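Local coordinates for protein mannan endo-1,4-beta-mannosidase (Bacillus subtilis, PDB 3CBW) that hydrolyses internal beta-1,4-mannosidic linkages in mannan, galactomannan and glucomannan and takes part in the breakdown of glucomannan, at residues Gln20-Thr25 against Gly166-Phe171; Asn39-Gly44 against Asp325-Asn330; Glu161-Gly166 against Gly216-Ile221. The protein carries 3 engineered substitutions. All coordinates share one frame; numbering follows the deposited sequence.

Contact 1. Residues Gln20-Thr25 against Gly166-Phe171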
# COMPACT_ATOMS: atom_id res chain seq x y z
N GLN A 20 -11.42 -12.48 -8.73
CA GLN A 20 -12.23 -13.40 -7.94
C GLN A 20 -13.43 -12.68 -7.34
O GLN A 20 -13.37 -11.47 -7.04
CB GLN A 20 -11.39 -14.00 -6.81
CG GLN A 20 -10.27 -14.92 -7.28
CD GLN A 20 -9.52 -15.57 -6.13
OE1 GLN A 20 -9.42 -15.03 -5.03
NE2 GLN A 20 -8.98 -16.76 -6.39
N GLN A 21 -14.52 -13.42 -7.13
CA GLN A 21 -15.74 -12.84 -6.58
C GLN A 21 -15.50 -12.12 -5.26
O GLN A 21 -16.01 -11.03 -5.06
CB GLN A 21 -16.85 -13.89 -6.42
CG GLN A 21 -18.19 -13.32 -5.93
CD GLN A 21 -18.74 -12.22 -6.82
OE1 GLN A 21 -19.04 -12.45 -7.99
NE2 GLN A 21 -18.86 -11.03 -6.27
N THR A 22 -14.70 -12.70 -4.37
CA THR A 22 -14.49 -12.06 -3.08
C THR A 22 -13.78 -10.71 -3.24
O THR A 22 -14.12 -9.73 -2.55
CB THR A 22 -13.70 -12.97 -2.14
OG1 THR A 22 -14.49 -14.13 -1.88
CG2 THR A 22 -13.39 -12.28 -0.83
N THR A 23 -12.82 -10.66 -4.15
CA THR A 23 -12.11 -9.43 -4.46
C THR A 23 -13.05 -8.40 -5.07
O THR A 23 -13.01 -7.22 -4.72
CB THR A 23 -10.89 -9.72 -5.34
OG1 THR A 23 -9.95 -10.47 -4.56
CG2 THR A 23 -10.23 -8.44 -5.81
N LYS A 24 -13.93 -8.82 -5.98
CA LYS A 24 -14.95 -7.92 -6.53
C LYS A 24 -15.84 -7.35 -5.43
O LYS A 24 -16.11 -6.15 -5.41
CB LYS A 24 -15.81 -8.65 -7.57
CG LYS A 24 -15.05 -9.06 -8.82
CD LYS A 24 -15.95 -9.69 -9.87
CE LYS A 24 -16.62 -8.65 -10.74
NZ LYS A 24 -17.52 -9.24 -11.76
N THR A 25 -16.30 -8.20 -4.52
CA THR A 25 -17.17 -7.76 -3.43
C THR A 25 -16.46 -6.76 -2.53
O THR A 25 -17.01 -5.70 -2.23
CB THR A 25 -17.65 -8.97 -2.64
OG1 THR A 25 -18.48 -9.75 -3.50
CG2 THR A 25 -18.43 -8.54 -1.41
N GLY A 166 -8.46 -17.61 -1.66
CA GLY A 166 -9.42 -16.57 -2.01
C GLY A 166 -9.27 -15.27 -1.22
O GLY A 166 -10.23 -14.53 -1.06
N VAL A 167 -8.06 -14.99 -0.74
CA VAL A 167 -7.81 -13.82 0.11
C VAL A 167 -7.52 -12.58 -0.75
O VAL A 167 -6.52 -12.56 -1.47
CB VAL A 167 -6.62 -14.09 1.03
CG1 VAL A 167 -6.26 -12.85 1.85
CG2 VAL A 167 -6.93 -15.28 1.95
N PRO A 168 -8.38 -11.55 -0.67
CA PRO A 168 -8.09 -10.30 -1.38
C PRO A 168 -6.88 -9.61 -0.74
O PRO A 168 -6.73 -9.65 0.48
CB PRO A 168 -9.34 -9.46 -1.13
CG PRO A 168 -9.90 -9.98 0.15
CD PRO A 168 -9.60 -11.45 0.15
N VAL A 169 -6.07 -8.96 -1.57
CA VAL A 169 -4.87 -8.29 -1.09
C VAL A 169 -4.80 -6.88 -1.65
O VAL A 169 -4.92 -6.69 -2.87
CB VAL A 169 -3.59 -9.05 -1.57
CG1 VAL A 169 -2.30 -8.28 -1.23
CG2 VAL A 169 -3.55 -10.44 -0.98
N LEU A 170 -4.59 -5.91 -0.77
CA LEU A 170 -4.27 -4.55 -1.19
C LEU A 170 -2.80 -4.56 -1.59
O LEU A 170 -1.92 -4.67 -0.73
CB LEU A 170 -4.52 -3.60 -0.03
CG LEU A 170 -5.97 -3.45 0.43
CD1 LEU A 170 -6.08 -2.73 1.77
CD2 LEU A 170 -6.81 -2.73 -0.63
N PHE A 171 -2.54 -4.48 -2.89
CA PHE A 171 -1.18 -4.63 -3.43
C PHE A 171 -0.68 -3.27 -3.86
O PHE A 171 -1.27 -2.63 -4.74
CB PHE A 171 -1.19 -5.62 -4.60
CG PHE A 171 0.17 -5.92 -5.15
CD1 PHE A 171 1.14 -6.52 -4.36
CD2 PHE A 171 0.46 -5.67 -6.49
CE1 PHE A 171 2.39 -6.82 -4.86
CE2 PHE A 171 1.72 -5.98 -7.01
CZ PHE A 171 2.69 -6.55 -6.20
O HOH W 1 -10.51 -13.00 -3.63
O HOH W 2 -12.69 -15.71 -0.64
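The first turn of the helix that starts at Gln21 comes up beside the loop leading into strand 169-172, the backbones drawing closest where the CA atoms of Thr23 and Pro168 lie 5.1 Å apart. No direct hydrogen bond crosses between 20-25 and 166-171; the polar link is made by two waters that share one carbonyl. Water 1 is held three ways: it donates to Gln20 OE1 and to Gly166 O, and it accepts from Thr23 OG1 at 2.8 Å. Water 2 donates to Gly166 O at 2.8 Å as well, and its other partner is the hydroxyl of Thr22. Gln20 occupies the N-cap position, and its side chain runs extended past CG (chi2 -176°), which carries OE1 over Gly166, 3.4 Å from that residue's CA. In the (beta/alpha)8 barrel expected of a family 26 glycoside hydrolase, this places the start of helix 21-32 across the N-terminal ends of the strands, with Thr23 also touching His219 in the loop before strand 220-224 and Ile221 on that strand. Gly166 adopts positive phi (68°) as the C-prime residue of the Schellman motif closing the preceding helix. Thr22 and Thr23 both set OG1 beside the backbone N, but they meet Pro168 differently. Thr22 crosses Pro168 obliquely, its CG2 methyl meeting the ring at CD, whereas Thr23 slides past it in the opposite direction, bringing OG1 within 3.6 Å of Pro168 CB. Trp103 of helix 96-104 packs against Thr22 and Pro168.

Contact 2. Residues Asn39-Gly44 against Asp325-Asn330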
# COMPACT_ATOMS: atom_id res chain seq x y z
N ASN A 39 -18.30 4.34 10.64
CA ASN A 39 -17.61 3.12 10.19
C ASN A 39 -17.23 3.21 8.71
O ASN A 39 -17.59 2.35 7.90
CB ASN A 39 -18.48 1.87 10.42
CG ASN A 39 -18.38 1.33 11.84
OD1 ASN A 39 -18.60 0.13 12.06
ND2 ASN A 39 -18.05 2.18 12.79
N ARG A 40 -16.50 4.26 8.37
CA ARG A 40 -16.25 4.60 6.97
C ARG A 40 -14.77 4.77 6.62
O ARG A 40 -14.45 5.07 5.47
CB ARG A 40 -17.06 5.83 6.56
CG ARG A 40 -16.91 7.02 7.48
CD ARG A 40 -17.80 8.15 7.01
NE ARG A 40 -17.24 8.85 5.87
CZ ARG A 40 -17.80 9.90 5.28
NH1 ARG A 40 -18.99 10.34 5.69
NH2 ARG A 40 -17.17 10.51 4.29
N VAL A 41 -13.89 4.59 7.60
CA VAL A 41 -12.45 4.65 7.38
C VAL A 41 -11.82 3.45 8.06
O VAL A 41 -11.85 3.35 9.29
CB VAL A 41 -11.80 5.94 7.95
CG1 VAL A 41 -10.31 5.98 7.63
CG2 VAL A 41 -12.47 7.19 7.40
N LEU A 42 -11.28 2.52 7.28
CA LEU A 42 -10.60 1.37 7.87
C LEU A 42 -9.31 1.80 8.56
O LEU A 42 -8.52 2.54 7.99
CB LEU A 42 -10.28 0.30 6.83
CG LEU A 42 -11.36 -0.74 6.55
CD1 LEU A 42 -12.58 -0.10 5.92
CD2 LEU A 42 -10.82 -1.83 5.65
N SER A 43 -9.09 1.31 9.77
CA SER A 43 -7.79 1.43 10.41
C SER A 43 -6.80 0.45 9.79
O SER A 43 -7.19 -0.54 9.16
CB SER A 43 -7.93 1.19 11.91
OG SER A 43 -8.46 -0.10 12.12
N GLY A 44 -5.53 0.72 9.99
CA GLY A 44 -4.49 -0.10 9.39
C GLY A 44 -3.19 0.11 10.10
O GLY A 44 -2.91 1.19 10.63
N ASP A 325 -13.07 6.40 17.36
CA ASP A 325 -13.85 7.39 16.63
C ASP A 325 -14.99 6.69 15.89
O ASP A 325 -14.81 5.58 15.38
CB ASP A 325 -12.98 8.15 15.63
CG ASP A 325 -13.66 9.39 15.11
OD1 ASP A 325 -14.50 9.26 14.20
OD2 ASP A 325 -13.40 10.50 15.65
N SER A 326 -16.16 7.32 15.82
CA SER A 326 -17.30 6.71 15.14
C SER A 326 -17.01 6.40 13.67
O SER A 326 -17.60 5.50 13.10
CB SER A 326 -18.55 7.59 15.26
OG SER A 326 -18.34 8.81 14.60
N TRP A 327 -16.09 7.15 13.06
CA TRP A 327 -15.72 6.90 11.67
C TRP A 327 -14.83 5.69 11.45
O TRP A 327 -14.79 5.16 10.33
CB TRP A 327 -15.03 8.12 11.09
CG TRP A 327 -15.95 9.23 10.66
CD1 TRP A 327 -17.06 9.68 11.32
CD2 TRP A 327 -15.81 10.03 9.49
NE1 TRP A 327 -17.63 10.72 10.60
CE2 TRP A 327 -16.88 10.95 9.48
CE3 TRP A 327 -14.89 10.05 8.44
CZ2 TRP A 327 -17.05 11.89 8.46
CZ3 TRP A 327 -15.06 10.98 7.42
CH2 TRP A 327 -16.13 11.90 7.44
N THR A 328 -14.11 5.26 12.48
CA THR A 328 -13.08 4.24 12.29
C THR A 328 -13.66 2.83 12.29
O THR A 328 -14.40 2.45 13.20
CB THR A 328 -12.00 4.41 13.36
OG1 THR A 328 -11.52 5.75 13.32
CG2 THR A 328 -10.83 3.45 13.12
N LEU A 329 -13.32 2.07 11.26
CA LEU A 329 -13.76 0.70 11.11
C LEU A 329 -12.57 -0.22 11.39
O LEU A 329 -11.54 -0.14 10.71
CB LEU A 329 -14.31 0.51 9.70
CG LEU A 329 -15.05 -0.78 9.37
CD1 LEU A 329 -15.95 -0.58 8.15
CD2 LEU A 329 -14.10 -1.96 9.17
N ASN A 330 -12.72 -1.09 12.38
CA ASN A 330 -11.64 -1.94 12.85
C ASN A 330 -11.83 -3.40 12.47
O ASN A 330 -12.86 -3.77 11.89
CB ASN A 330 -11.49 -1.76 14.36
CG ASN A 330 -11.13 -0.34 14.72
OD1 ASN A 330 -10.26 0.27 14.09
ND2 ASN A 330 -11.80 0.22 15.71
O HOH W 3 -16.21 1.11 14.78
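Arg40 takes the crowded first torsion, CG between the backbone N and the carbonyl carbon (chi1 51°), and bends again at chi3 (-78°), so that its chain runs alongside the Trp327 side chain and points the same way. The segments form a short parallel beta ladder, Val41 pairing with Thr328 and Leu42 with Leu329, which adds strand 328-329 to the start of strand 41-49 of the barrel; strand 301-306 bonds to the other edge of Leu42. Arg40 CD sits over the centre of the six-membered ring of Trp327, and the guanidinium then lies flat over the same face, its plane tilted only 11° from the indole, with CZ 3.4 Å from Trp327 CH2. This cation-pi stack leaves NH2 bonded to the carbonyl of Pro299, while Lys295 makes a cation-pi contact of its own with the indole. An alanine in place of Trp327 would remove this platform and would probably loosen the guanidinium and the CG2 methyl of Val41, which meets the ring edge. Trp327 O takes two donors, Arg40 N at 2.8 Å from above the carbonyl plane and Val41 N at 2.9 Å within it. The ladder continues with Leu329 N to Val41 O (2.8 Å) and Ser43 N to Leu329 O (3.0 Å). A type I turn from Asp325 to Thr328, which also contains an Asx turn at Asp325, presents Ser326 O to Asn39 N in a nearly straight bond. Ser43 OG, which also serves Ala71 N, donates to an in-plane lone pair of Asn330 OD1 at 2.7 Å.

Contact 3. Residues Glu161-Gly166 against Gly216-Ile221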
# COMPACT_ATOMS: atom_id res chain seq x y z
N GLU A 161 -0.11 -18.06 -3.07
CA GLU A 161 -0.51 -18.76 -1.85
C GLU A 161 -1.78 -18.14 -1.26
O GLU A 161 -2.70 -18.84 -0.83
CB GLU A 161 0.62 -18.77 -0.83
CG GLU A 161 0.29 -19.60 0.39
CD GLU A 161 1.38 -19.62 1.43
OE1 GLU A 161 2.41 -18.92 1.29
OE2 GLU A 161 1.17 -20.36 2.42
N LEU A 162 -1.86 -16.81 -1.27
CA LEU A 162 -3.03 -16.11 -0.77
C LEU A 162 -4.23 -16.30 -1.71
O LEU A 162 -5.35 -16.50 -1.25
CB LEU A 162 -2.72 -14.62 -0.58
CG LEU A 162 -1.46 -14.32 0.25
CD1 LEU A 162 -1.05 -12.87 0.13
CD2 LEU A 162 -1.62 -14.71 1.69
N GLU A 163 -3.98 -16.28 -3.02
CA GLU A 163 -5.04 -16.46 -3.99
C GLU A 163 -5.71 -17.83 -3.85
O GLU A 163 -6.92 -17.95 -4.05
CB GLU A 163 -4.49 -16.29 -5.40
CG GLU A 163 -5.57 -16.21 -6.45
CD GLU A 163 -5.05 -16.29 -7.84
OE1 GLU A 163 -3.87 -16.68 -8.01
OE2 GLU A 163 -5.82 -15.95 -8.76
N ASN A 164 -4.92 -18.84 -3.49
CA ASN A 164 -5.44 -20.21 -3.32
C ASN A 164 -6.47 -20.33 -2.21
O ASN A 164 -7.27 -21.27 -2.20
CB ASN A 164 -4.29 -21.19 -3.07
CG ASN A 164 -3.44 -21.42 -4.31
OD1 ASN A 164 -3.85 -21.11 -5.42
ND2 ASN A 164 -2.26 -22.00 -4.12
N GLN A 165 -6.46 -19.38 -1.28
CA GLN A 165 -7.48 -19.33 -0.23
C GLN A 165 -8.49 -18.21 -0.47
O GLN A 165 -9.28 -17.88 0.42
CB GLN A 165 -6.83 -19.17 1.14
CG GLN A 165 -5.98 -20.35 1.58
CD GLN A 165 -6.81 -21.40 2.27
OE1 GLN A 165 -7.50 -22.19 1.63
NE2 GLN A 165 -6.76 -21.41 3.60
N GLY A 166 -8.46 -17.61 -1.66
CA GLY A 166 -9.42 -16.57 -2.01
C GLY A 166 -9.27 -15.27 -1.22
O GLY A 166 -10.23 -14.53 -1.06
N GLY A 216 -1.61 -14.70 -13.67
CA GLY A 216 -3.03 -14.95 -13.45
C GLY A 216 -3.54 -14.61 -12.06
O GLY A 216 -4.50 -15.21 -11.57
N LEU A 217 -2.92 -13.62 -11.42
CA LEU A 217 -3.26 -13.30 -10.03
C LEU A 217 -4.54 -12.46 -9.94
O LEU A 217 -4.54 -11.29 -10.31
CB LEU A 217 -2.09 -12.65 -9.31
CG LEU A 217 -0.83 -13.53 -9.21
CD1 LEU A 217 0.35 -12.72 -8.75
CD2 LEU A 217 -1.01 -14.73 -8.28
N ASP A 218 -5.62 -13.08 -9.47
CA ASP A 218 -6.97 -12.54 -9.57
C ASP A 218 -7.55 -12.03 -8.25
O ASP A 218 -8.74 -11.73 -8.17
CB ASP A 218 -7.90 -13.58 -10.24
CG ASP A 218 -7.57 -13.83 -11.69
OD1 ASP A 218 -7.04 -12.91 -12.35
OD2 ASP A 218 -7.85 -14.95 -12.17
N HIS A 219 -6.69 -11.88 -7.25
CA HIS A 219 -7.10 -11.48 -5.90
C HIS A 219 -6.46 -10.14 -5.51
O HIS A 219 -6.51 -9.76 -4.35
CB HIS A 219 -6.71 -12.57 -4.90
CG HIS A 219 -5.23 -12.79 -4.79
ND1 HIS A 219 -4.40 -12.79 -5.89
CD2 HIS A 219 -4.44 -12.97 -3.71
CE1 HIS A 219 -3.15 -12.98 -5.49
NE2 HIS A 219 -3.15 -13.10 -4.17
N LEU A 220 -5.87 -9.43 -6.47
CA LEU A 220 -5.14 -8.19 -6.17
C LEU A 220 -5.96 -6.95 -6.45
O LEU A 220 -6.64 -6.83 -7.48
CB LEU A 220 -3.85 -8.11 -6.99
CG LEU A 220 -2.88 -9.29 -6.87
CD1 LEU A 220 -1.64 -9.08 -7.71
CD2 LEU A 220 -2.51 -9.54 -5.40
N ILE A 221 -5.89 -6.03 -5.49
CA ILE A 221 -6.47 -4.69 -5.60
C ILE A 221 -5.27 -3.75 -5.67
O ILE A 221 -4.44 -3.73 -4.77
CB ILE A 221 -7.36 -4.39 -4.38
CG1 ILE A 221 -8.60 -5.31 -4.40
CG2 ILE A 221 -7.77 -2.92 -4.34
CD1 ILE A 221 -9.47 -5.21 -3.16
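Glu163 OE2 is gripped across the contact by a single hydrogen bond, from Asp218 N at 3.0 Å, and the N-H comes from well above the carboxylate plane, 66° out of it. The same oxygen lies 3.2 Å from Gly216 O, a pair of acceptors with no bond between them, and 4.1 Å from Asp218 OD2. The Asp218 carboxylate and Gly216 carbonyl might raise the proton affinity of Glu163, an effect that the N-H of Asp218 would oppose; Asp218 OD1 has its own partner in Asn16 ND2. The glutamate reaches the loop because CG stands anti to the backbone N (chi1 -169°) and the chain stays extended beyond it. On the way it passes over the imidazole of His219: CB sits 3.5 Å from the centroid of the His219 ring, almost on the normal, in a CH-pi contact. Here the C-terminal end of helix 143-163 is closed by a Schellman motif, with Gly166 N bonded to Glu163 O and Val167 N to Leu162 O, and it packs on the loop between helix 194-214 and strand 220-224 of the barrel. Leu220 CD2 covers the opposite face of the His219 ring, offset toward its rim, and Leu217 CB lies at the edge in its plane. Sandwiched between Glu163 CB and Leu220 CD2, the ring has ND1 buried without a polar partner in the model, while NE2 makes a weak hydrogen bond to Leu159 O.

Contacts 1 and 3 are neighbours, their centres 7 Å apart, and they share Gly166. They meet on adjacent strands 169-172 and 220-224, where Phe171 N lies 2.8 Å from Ile221 O in a probable hydrogen bond. Contact 2 is centred about 20 Å from contact 1 and 25 Å from contact 3, without touching either, yet all reach the same curled parallel sheet. Helix 21-32 connects the regions: it begins in contact 1, and its Trp29 packs on Leu42 and Leu329 of contact 2. Along the chain, contact 3 is nested within contact 2, and the segments of contact 1 alternate with both. All three lie at strand starts, away from the probable catalytic residues, consistent with the barrel's non-catalytic end.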